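Local coordinates for trypsin-resistant surface T6 protein (Streptococcus pyogenes serotype M6, PDB 4P0D) that forms the backbone subunit of Streptococcus pyogenes serotype M6 surface pili, a modular three-domain pilin that is probably joined to the cell wall by sortase, at residues Val226-Asn230 and Thr231-Ile235; Leu245-Tyr249 and Asp250-Ser254. The protein carries 1 engineered substitution. All coordinates share one frame; numbering follows the deposited sequence. Where two conformers were deposited one is given.

Interaction 1 of 2, residues Val226-Asn230 and Thr231-Ile235; sequences VMVEN and TKIGI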
loop_
_atom_site.group_PDB
_atom_site.type_symbol
_atom_site.label_atom_id
_atom_site.label_comp_id
_atom_site.label_asym_id
_atom_site.label_seq_id
_atom_site.Cartn_x
_atom_site.Cartn_y
_atom_site.Cartn_z
ATOM N N VAL A 226 12.703 15.692 0.963
ATOM C CA VAL A 226 13.337 14.654 0.171
ATOM C C VAL A 226 14.203 15.364 -0.865
ATOM O O VAL A 226 13.677 15.956 -1.821
ATOM C CB VAL A 226 12.281 13.793 -0.528
ATOM C CG1 VAL A 226 12.947 12.660 -1.306
ATOM C CG2 VAL A 226 11.293 13.253 0.494
ATOM N N MET A 227 15.521 15.315 -0.666
ATOM C CA MET A 227 16.462 16.085 -1.491
ATOM C C MET A 227 17.274 15.194 -2.420
ATOM O O MET A 227 17.894 14.234 -1.963
ATOM C CB MET A 227 17.438 16.854 -0.582
ATOM C CG MET A 227 16.778 17.770 0.453
ATOM S SD MET A 227 15.700 19.032 -0.248
ATOM C CE MET A 227 16.911 19.996 -1.163
ATOM N N VAL A 228 17.264 15.508 -3.711
ATOM C CA VAL A 228 18.163 14.905 -4.695
ATOM C C VAL A 228 18.720 16.014 -5.584
ATOM O O VAL A 228 17.980 16.901 -6.017
ATOM C CB VAL A 228 17.464 13.878 -5.623
ATOM C CG1 VAL A 228 18.496 13.107 -6.448
ATOM C CG2 VAL A 228 16.625 12.902 -4.829
ATOM N N GLU A 229 20.011 15.950 -5.874
ATOM C CA GLU A 229 20.697 16.952 -6.726
ATOM C C GLU A 229 20.355 18.423 -6.388
ATOM O O GLU A 229 20.167 19.245 -7.287
ATOM C CB GLU A 229 20.547 16.636 -8.252
ATOM C CG GLU A 229 19.151 16.315 -8.805
ATOM C CD GLU A 229 19.167 15.857 -10.275
ATOM O OE1 GLU A 229 19.955 14.970 -10.637
ATOM O OE2 GLU A 229 18.370 16.374 -11.086
ATOM N N ASN A 230 20.337 18.736 -5.082
ATOM C CA ASN A 230 19.936 20.046 -4.551
ATOM C C ASN A 230 18.484 20.423 -4.874
ATOM O O ASN A 230 18.079 21.573 -4.696
ATOM C CB ASN A 230 20.903 21.183 -4.992
ATOM C CG ASN A 230 22.200 21.205 -4.200
ATOM O OD1 ASN A 230 22.256 20.771 -3.050
ATOM N ND2 ASN A 230 23.259 21.746 -4.817
ATOM N N THR A 231 17.708 19.458 -5.341
ATOM C CA THR A 231 16.309 19.662 -5.662
ATOM C C THR A 231 15.458 18.958 -4.634
ATOM O O THR A 231 15.699 17.804 -4.303
ATOM C CB THR A 231 15.978 19.083 -7.045
ATOM O OG1 THR A 231 16.757 19.754 -8.031
ATOM C CG2 THR A 231 14.500 19.235 -7.381
ATOM N N LYS A 232 14.455 19.648 -4.135
ATOM C CA LYS A 232 13.460 19.015 -3.279
ATOM C C LYS A 232 12.375 18.365 -4.150
ATOM O O LYS A 232 11.613 19.061 -4.826
ATOM C CB LYS A 232 12.843 20.063 -2.363
ATOM C CG LYS A 232 11.930 19.483 -1.309
ATOM C CD LYS A 232 10.935 20.513 -0.803
ATOM C CE LYS A 232 11.461 21.257 0.395
ATOM N NZ LYS A 232 10.394 22.158 0.932
ATOM N N ILE A 233 12.295 17.038 -4.143
ATOM C CA ILE A 233 11.299 16.362 -4.975
ATOM C C ILE A 233 10.055 15.959 -4.190
ATOM O O ILE A 233 9.076 15.481 -4.767
ATOM C CB ILE A 233 11.860 15.117 -5.697
ATOM C CG1 ILE A 233 12.310 14.035 -4.708
ATOM C CG2 ILE A 233 12.999 15.526 -6.616
ATOM C CD1 ILE A 233 12.595 12.697 -5.353
ATOM N N GLY A 234 10.099 16.115 -2.878
ATOM C CA GLY A 234 8.965 15.784 -2.056
ATOM C C GLY A 234 9.253 16.023 -0.587
ATOM O O GLY A 234 10.315 16.524 -0.225
ATOM N N ILE A 235 8.291 15.659 0.246
ATOM C CA ILE A 235 8.399 15.789 1.698
ATOM C C ILE A 235 7.683 14.596 2.315
ATOM O O ILE A 235 6.568 14.235 1.900
ATOM C CB ILE A 235 7.744 17.074 2.228
ATOM C CG1 ILE A 235 8.278 18.315 1.505
ATOM C CG2 ILE A 235 8.000 17.241 3.717
ATOM C CD1 ILE A 235 7.642 19.586 2.011
HETATM O O HOH W 1 16.433 18.100 -10.262
#
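A chi1 of -177° in V226 sets CG1 beside the carbonyl carbon, while I233 swings its own CG1 between the backbone N and the carbonyl carbon (chi1 63°). These two settings bring V226 CG1 and I233 CG1 to 3.7 Å, the side chains passing at a slant. Further out on I233, CD1 lies 4.1 Å from V228 CG2, and V211, W213 and A218 close in on the same apolar side. The two strands are the arms of a tight beta hairpin. Its corner, V228 to T231, is a type I' turn: E229 and N230 both have positive phi, and paired backbone bonds, V228 N to T231 O and T231 N to V228 O, close it. Lower down, the pairing slips by one residue in a beta bulge. V226 faces both I233 and G234, taking the I233 N-H on its O at 2.9 Å and giving its own N-H to G234 O at 2.8 Å. The other side of the hairpin belongs to M227 and K232. The methionine chain is bent at chi2 and chi3; SD comes to 3.7 Å from K232 CB, against the root of the lysine, and the turn at chi3 lays CE near K232 N. At the corner, a water donates to E229 OE2 at 2.7 Å and is also hydrogen-bonded to T231 OG1 at 2.8 Å. The E229 carboxylate forms salt bridges to K214 and K216 as well.

Interaction 2 of 2, residues Leu245-Tyr249 and Asp250-Ser254; sequences LSFIY and DSLES
Two overlapping beta turns of helical backbone shape, I248 to S251 and Y249 to L252, follow strand 242-247 in the Cna-B-like middle part of the pilin, and I248 and Y249 lend them their carbonyls. I248 O receives a weak, bent bond from S251 N. S251 has two deposited conformers; in one, OG sits between its backbone N and carbonyl carbon (chi1 80°) and reaches back to I248 O at 2.7 Å, in the carbonyl plane and on a lone pair, a bond that is uncertain for the residue as a whole. Next along, L252 N bonds to Y249 O at 3.1 Å. L252 then turns inward, its CD1 4.1 Å from F247 CB and the two side chains crossing at about a right angle. D250 leans on the tyrosine from the edge: OD1 lies 3.5 Å from Y249 CD2, with ring and carboxylate planes 67° apart, and K190 forms a salt bridge to the same oxygen. The phenol OH is hydrogen-bonded to Y183 N. Over the centre of one face of the Y249 ring sits a water, which donates to Y249 O at 2.6 Å and accepts from S254 N at 3.0 Å.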
loop_
_atom_site.group_PDB
_atom_site.type_symbol
_atom_site.label_atom_id
_atom_site.label_comp_id
_atom_site.label_asym_id
_atom_site.label_seq_id
_atom_site.Cartn_x
_atom_site.Cartn_y
_atom_site.Cartn_z
ATOM N N LEU A 245 3.974 10.715 2.054
ATOM C CA LEU A 245 5.025 11.321 1.255
ATOM C C LEU A 245 4.366 11.994 0.038
ATOM O O LEU A 245 3.804 11.329 -0.837
ATOM C CB LEU A 245 6.069 10.281 0.835
ATOM C CG LEU A 245 7.492 10.797 0.591
ATOM C CD1 LEU A 245 8.432 9.679 0.188
ATOM C CD2 LEU A 245 7.493 11.886 -0.453
ATOM N N SER A 246 4.425 13.319 0.006
ATOM C CA SER A 246 3.845 14.078 -1.085
ATOM C C SER A 246 4.977 14.506 -1.987
ATOM O O SER A 246 5.906 15.174 -1.529
ATOM C CB SER A 246 3.074 15.304 -0.558
ATOM O OG SER A 246 2.530 16.064 -1.629
ATOM N N PHE A 247 4.909 14.136 -3.263
ATOM C CA PHE A 247 5.926 14.579 -4.223
ATOM C C PHE A 247 5.491 15.839 -4.960
ATOM O O PHE A 247 4.309 16.176 -5.002
ATOM C CB PHE A 247 6.227 13.491 -5.251
ATOM C CG PHE A 247 6.913 12.273 -4.682
ATOM C CD1 PHE A 247 8.279 12.274 -4.455
ATOM C CD2 PHE A 247 6.191 11.118 -4.416
ATOM C CE1 PHE A 247 8.916 11.157 -3.955
ATOM C CE2 PHE A 247 6.823 9.990 -3.918
ATOM C CZ PHE A 247 8.179 10.013 -3.673
ATOM N N ILE A 248 6.476 16.523 -5.532
ATOM C CA ILE A 248 6.266 17.725 -6.315
ATOM C C ILE A 248 6.324 17.345 -7.789
ATOM O O ILE A 248 7.417 17.185 -8.365
ATOM C CB ILE A 248 7.342 18.784 -5.970
ATOM C CG1 ILE A 248 7.353 19.009 -4.452
ATOM C CG2 ILE A 248 7.105 20.070 -6.766
ATOM C CD1 ILE A 248 8.439 19.960 -3.973
ATOM N N TYR A 249 5.142 17.206 -8.398
ATOM C CA TYR A 249 5.011 16.623 -9.757
ATOM C C TYR A 249 6.030 17.134 -10.758
ATOM O O TYR A 249 6.716 16.347 -11.431
ATOM C CB TYR A 249 3.606 16.848 -10.327
ATOM C CG TYR A 249 3.403 16.243 -11.698
ATOM C CD1 TYR A 249 3.073 14.896 -11.842
ATOM C CD2 TYR A 249 3.514 17.016 -12.856
ATOM C CE1 TYR A 249 2.887 14.337 -13.075
ATOM C CE2 TYR A 249 3.327 16.466 -14.112
ATOM C CZ TYR A 249 3.004 15.126 -14.214
ATOM O OH TYR A 249 2.781 14.549 -15.437
ATOM N N ASP A 250 6.120 18.455 -10.859
ATOM C CA ASP A 250 6.994 19.084 -11.842
ATOM C C ASP A 250 8.467 18.691 -11.629
ATOM O O ASP A 250 9.184 18.463 -12.615
ATOM C CB ASP A 250 6.796 20.607 -11.861
ATOM C CG ASP A 250 5.433 21.016 -12.425
ATOM O OD1 ASP A 250 4.839 20.241 -13.193
ATOM O OD2 ASP A 250 4.950 22.120 -12.106
ATOM N N SER A 251 8.895 18.563 -10.367
ATOM C CA SER A 251 10.289 18.216 -10.044
ATOM C C SER A 251 10.695 16.786 -10.429
ATOM O O SER A 251 11.882 16.458 -10.447
ATOM C CB SER A 251 10.554 18.404 -8.544
ATOM O OG SER A 251 10.056 17.300 -7.795
ATOM N N LEU A 252 9.714 15.930 -10.706
ATOM C CA LEU A 252 9.990 14.525 -11.034
ATOM C C LEU A 252 10.452 14.300 -12.469
ATOM O O LEU A 252 11.026 13.246 -12.779
ATOM C CB LEU A 252 8.785 13.642 -10.722
ATOM C CG LEU A 252 8.287 13.632 -9.273
ATOM C CD1 LEU A 252 7.152 12.627 -9.103
ATOM C CD2 LEU A 252 9.413 13.338 -8.288
ATOM N N GLU A 253 10.233 15.282 -13.351
ATOM C CA GLU A 253 10.646 15.160 -14.758
ATOM C C GLU A 253 10.087 13.872 -15.386
ATOM O O GLU A 253 10.788 13.182 -16.113
ATOM C CB GLU A 253 12.186 15.190 -14.891
ATOM C CG GLU A 253 12.842 16.472 -14.420
ATOM C CD GLU A 253 14.337 16.354 -14.209
ATOM O OE1 GLU A 253 15.000 15.410 -14.713
ATOM O OE2 GLU A 253 14.864 17.237 -13.517
ATOM N N SER A 254 8.850 13.532 -15.040
ATOM C CA SER A 254 8.174 12.323 -15.541
ATOM C C SER A 254 8.910 10.997 -15.264
ATOM O O SER A 254 8.711 10.014 -15.974
ATOM C CB SER A 254 7.891 12.459 -17.043
ATOM O OG SER A 254 7.326 13.729 -17.345
HETATM O O HOH W 2 6.656 14.896 -13.578
#

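Interactions 1 and 2 lie side by side in the same domain, their centres about 9 Å apart, because strands 231-238 and 242-247 are antiparallel neighbours. Two probable backbone hydrogen bonds stitch them together: I248 N to I233 O at 2.9 Å and S246 N to I235 O at 3.0 Å. Side chains join in as well. L252 touches I233, and I248 lies against K232. The hairpin corner and the turn at I248-L252, which E253 follows, share a lysine, since K214 forms salt bridges to both E229 and E253. Neither contact includes S82 or T85, the calcium-site residues, which belong to the N-terminal Ig-like range.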